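Long-range contact in response regulator (Helicobacter pylori, PDB 2PLN), which probably acts as an orphan response regulator that binds promoter DNA to control transcription, here represented by its N-terminal receiver domain: residues Leu22-Asn27 against Asp64-Ser69. Sequence-based numbering, arbitrary orientation.
Sequences LLIEKN and DLVMVS
Leu-22 to Ile-24 pair in parallel register with Val-66 to Val-68, joining two neighbouring strands in the middle of the receiver domain's five-stranded sheet. The strand axes run 10° apart, and four backbone hydrogen bonds connect them: Leu-22 N to Leu-65 O, Met-67 N to Leu-22 O, Ile-24 N to Met-67 O (2.8 Å) and Ser-69 N to Ile-24 O (3.0 Å). Side chains alternate between the two faces. On one, Leu-22 lies alongside Val-66 with CD2 3.9 Å from Val-66 CG2. Val-66 CG2 also meets Ile-24 CD1, and Val-68 CG2 rests beside Ile-24 CB at 4.0 Å, making a continuous aliphatic surface. The other face carries Leu-23 and Met-67, a selenomethionine extended until its bend at chi3 (55°), which brings CE to 3.7 Å from Leu-23 CD2; both residues are covered by Ile-34 of helix 28-40. This is the doubly wound alpha/beta fold of the CheY family, with strand 20-24 between strands 44-48 and 65-68. Where the strands run out at their C-terminal ends, the site of the acidic pocket in this family, polar groups replace the aliphatic ones. Ser-69 probably occupies the place of the usual phosphoacceptor aspartate; its OG lies 3.3 Å from Glu-25 OE2, a weak bond that is not settled, since the hydroxyl also has a weak bond to Ser-92 OG. Glu-25 OE2 also forms a salt bridge with Lys-115. The other oxygen, OE1, accepts Asn-27 N through its anti lone pair at 2.9 Å, tying the carboxylate to the N-cap of the following helix. One water donates to Ile-24 O and, weakly, to Met-67 O, and also bonds Ser-69 OG at 3.2 Å, linking both backbones to the serine hydroxyl.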
ATOM      1  N   LEU A  22       1.359  -1.079 -16.895  1.00 11.57           N
ATOM      2  CA  LEU A  22       0.268  -0.467 -17.630  1.00 12.30           C
ATOM      3  C   LEU A  22      -0.388   0.646 -16.796  1.00 12.67           C
ATOM      4  O   LEU A  22      -0.742   0.432 -15.639  1.00 12.34           O
ATOM      5  CB  LEU A  22      -0.786  -1.511 -17.988  1.00 12.18           C
ATOM      6  CG  LEU A  22      -2.015  -1.001 -18.742  1.00 12.85           C
ATOM      7  CD1 LEU A  22      -1.658  -0.365 -20.139  1.00 13.44           C
ATOM      8  CD2 LEU A  22      -3.082  -2.109 -18.890  1.00 13.94           C
ATOM      9  N   LEU A  23      -0.557   1.821 -17.391  1.00 11.83           N
ATOM     10  CA  LEU A  23      -1.163   2.944 -16.665  1.00 13.09           C
ATOM     11  C   LEU A  23      -2.434   3.281 -17.384  1.00 13.57           C
ATOM     12  O   LEU A  23      -2.386   3.687 -18.547  1.00 14.24           O
ATOM     13  CB  LEU A  23      -0.238   4.184 -16.649  1.00 13.42           C
ATOM     14  CG  LEU A  23       1.145   4.049 -16.000  1.00 14.75           C
ATOM     15  CD1 LEU A  23       2.124   5.232 -16.319  1.00 16.74           C
ATOM     16  CD2 LEU A  23       1.044   3.801 -14.475  1.00 14.73           C
ATOM     17  N   ILE A  24      -3.570   3.078 -16.718  1.00 13.47           N
ATOM     18  CA  ILE A  24      -4.855   3.518 -17.280  1.00 13.25           C
ATOM     19  C   ILE A  24      -5.191   4.861 -16.660  1.00 13.70           C
ATOM     20  O   ILE A  24      -5.525   4.945 -15.500  1.00 13.32           O
ATOM     21  CB  ILE A  24      -5.961   2.468 -17.093  1.00 13.16           C
ATOM     22  CG1 ILE A  24      -5.531   1.139 -17.773  1.00 12.61           C
ATOM     23  CG2 ILE A  24      -7.339   3.020 -17.640  1.00 12.32           C
ATOM     24  CD1 ILE A  24      -6.298  -0.107 -17.336  1.00 13.20           C
ATOM     25  N   GLU A  25      -5.079   5.913 -17.461  1.00 15.90           N
ATOM     26  CA  GLU A  25      -5.089   7.278 -16.957  1.00 17.35           C
ATOM     27  C   GLU A  25      -5.545   8.226 -18.083  1.00 19.03           C
ATOM     28  O   GLU A  25      -4.911   8.311 -19.156  1.00 18.71           O
ATOM     29  CB  GLU A  25      -3.695   7.648 -16.452  1.00 18.03           C
ATOM     30  CG  GLU A  25      -3.544   9.098 -15.979  1.00 18.24           C
ATOM     31  CD  GLU A  25      -4.624   9.522 -14.968  1.00 21.11           C
ATOM     32  OE1 GLU A  25      -5.494  10.346 -15.351  1.00 20.96           O
ATOM     33  OE2 GLU A  25      -4.621   9.031 -13.798  1.00 19.75           O
ATOM     34  N   LYS A  26      -6.664   8.885 -17.821  1.00 20.04           N
ATOM     35  CA  LYS A  26      -7.363   9.784 -18.758  1.00 22.61           C
ATOM     36  C   LYS A  26      -6.554  11.050 -19.022  1.00 22.52           C
ATOM     37  O   LYS A  26      -6.627  11.635 -20.115  1.00 23.41           O
ATOM     38  CB  LYS A  26      -8.710  10.153 -18.111  1.00 23.39           C
ATOM     39  CG  LYS A  26      -9.668  11.013 -18.907  1.00 27.88           C
ATOM     40  CD  LYS A  26     -10.818  11.437 -18.009  1.00 31.34           C
ATOM     41  CE  LYS A  26     -11.685  12.513 -18.668  1.00 33.91           C
ATOM     42  NZ  LYS A  26     -10.892  13.744 -18.999  1.00 37.90           N
ATOM     43  N   ASN A  27      -5.782  11.473 -18.025  1.00 21.42           N
ATOM     44  CA  ASN A  27      -5.012  12.701 -18.100  1.00 22.10           C
ATOM     45  C   ASN A  27      -3.647  12.440 -18.735  1.00 22.22           C
ATOM     46  O   ASN A  27      -2.739  11.905 -18.097  1.00 21.59           O
ATOM     47  CB  ASN A  27      -4.926  13.308 -16.702  1.00 21.74           C
ATOM     48  CG  ASN A  27      -4.127  14.594 -16.638  1.00 23.54           C
ATOM     49  OD1 ASN A  27      -4.182  15.308 -15.637  1.00 29.54           O
ATOM     50  ND2 ASN A  27      -3.391  14.889 -17.664  1.00 21.54           N
ATOM     51  N   ASP A  64       3.537  -6.583 -15.474  1.00 12.37           N
ATOM     52  CA  ASP A  64       3.793  -7.014 -14.095  1.00 12.37           C
ATOM     53  C   ASP A  64       2.866  -6.281 -13.134  1.00 11.55           C
ATOM     54  O   ASP A  64       2.584  -6.772 -12.047  1.00 11.29           O
ATOM     55  CB  ASP A  64       5.256  -6.726 -13.760  1.00 13.66           C
ATOM     56  CG  ASP A  64       6.206  -7.457 -14.707  1.00 16.14           C
ATOM     57  OD1 ASP A  64       6.403  -8.680 -14.513  1.00 17.81           O
ATOM     58  OD2 ASP A  64       6.772  -6.913 -15.671  1.00 15.67           O
ATOM     59  N   LEU A  65       2.411  -5.091 -13.545  1.00 10.51           N
ATOM     60  CA  LEU A  65       1.590  -4.208 -12.680  1.00 10.63           C
ATOM     61  C   LEU A  65       0.703  -3.310 -13.531  1.00 10.44           C
ATOM     62  O   LEU A  65       1.109  -2.880 -14.626  1.00 10.24           O
ATOM     63  CB  LEU A  65       2.518  -3.343 -11.820  1.00 10.94           C
ATOM     64  CG  LEU A  65       1.834  -2.480 -10.737  1.00 12.17           C
ATOM     65  CD1 LEU A  65       2.694  -2.305  -9.490  1.00 12.46           C
ATOM     66  CD2 LEU A  65       1.425  -1.095 -11.311  1.00 13.25           C
ATOM     67  N   VAL A  66      -0.517  -3.054 -13.063  1.00 10.23           N
ATOM     68  CA  VAL A  66      -1.423  -2.087 -13.719  1.00 11.33           C
ATOM     69  C   VAL A  66      -1.875  -1.129 -12.648  1.00 12.23           C
ATOM     70  O   VAL A  66      -2.202  -1.546 -11.524  1.00 11.56           O
ATOM     71  CB  VAL A  66      -2.688  -2.737 -14.412  1.00 11.73           C
ATOM     72  CG1 VAL A  66      -3.501  -3.648 -13.455  1.00 12.65           C
ATOM     73  CG2 VAL A  66      -3.592  -1.655 -15.063  1.00 10.64           C
HETATM   74  N   MSE A  67      -1.870   0.158 -12.991  1.00 14.19           N
HETATM   75  CA  MSE A  67      -2.513   1.154 -12.161  1.00 16.40           C
HETATM   76  C   MSE A  67      -3.675   1.763 -12.922  1.00 15.25           C
HETATM   77  O   MSE A  67      -3.518   2.213 -14.061  1.00 14.63           O
HETATM   78  CB  MSE A  67      -1.544   2.254 -11.724  1.00 16.67           C
HETATM   79  CG  MSE A  67      -2.193   3.141 -10.664  1.00 17.23           C
HETATM   80 SE   MSE A  67      -0.962   4.262  -9.698  1.00 28.01          SE
HETATM   81  CE  MSE A  67      -0.130   5.151 -11.192  1.00 18.89           C
ATOM     82  N   VAL A  68      -4.847   1.760 -12.307  1.00 14.58           N
ATOM     83  CA  VAL A  68      -6.060   2.178 -13.010  1.00 14.57           C
ATOM     84  C   VAL A  68      -6.755   3.287 -12.237  1.00 15.78           C
ATOM     85  O   VAL A  68      -6.959   3.176 -11.026  1.00 14.19           O
ATOM     86  CB  VAL A  68      -7.015   0.977 -13.288  1.00 15.19           C
ATOM     87  CG1 VAL A  68      -7.339   0.152 -12.011  1.00 15.95           C
ATOM     88  CG2 VAL A  68      -8.310   1.427 -13.964  1.00 15.39           C
ATOM     89  N   SER A  69      -7.056   4.366 -12.951  1.00 18.10           N
ATOM     90  CA  SER A  69      -7.953   5.437 -12.495  1.00 22.16           C
ATOM     91  C   SER A  69      -9.039   5.479 -13.519  1.00 24.01           C
ATOM     92  O   SER A  69      -8.784   5.811 -14.679  1.00 25.62           O
ATOM     93  CB  SER A  69      -7.270   6.798 -12.512  1.00 22.45           C
ATOM     94  OG  SER A  69      -6.013   6.736 -11.911  1.00 25.21           O
TER
HETATM   95  O   HOH W   1      -3.586   5.224 -13.380  1.00 21.90           O
HETATM   96  O   HOH W   2      -8.242   8.024 -15.550  1.00 30.43           O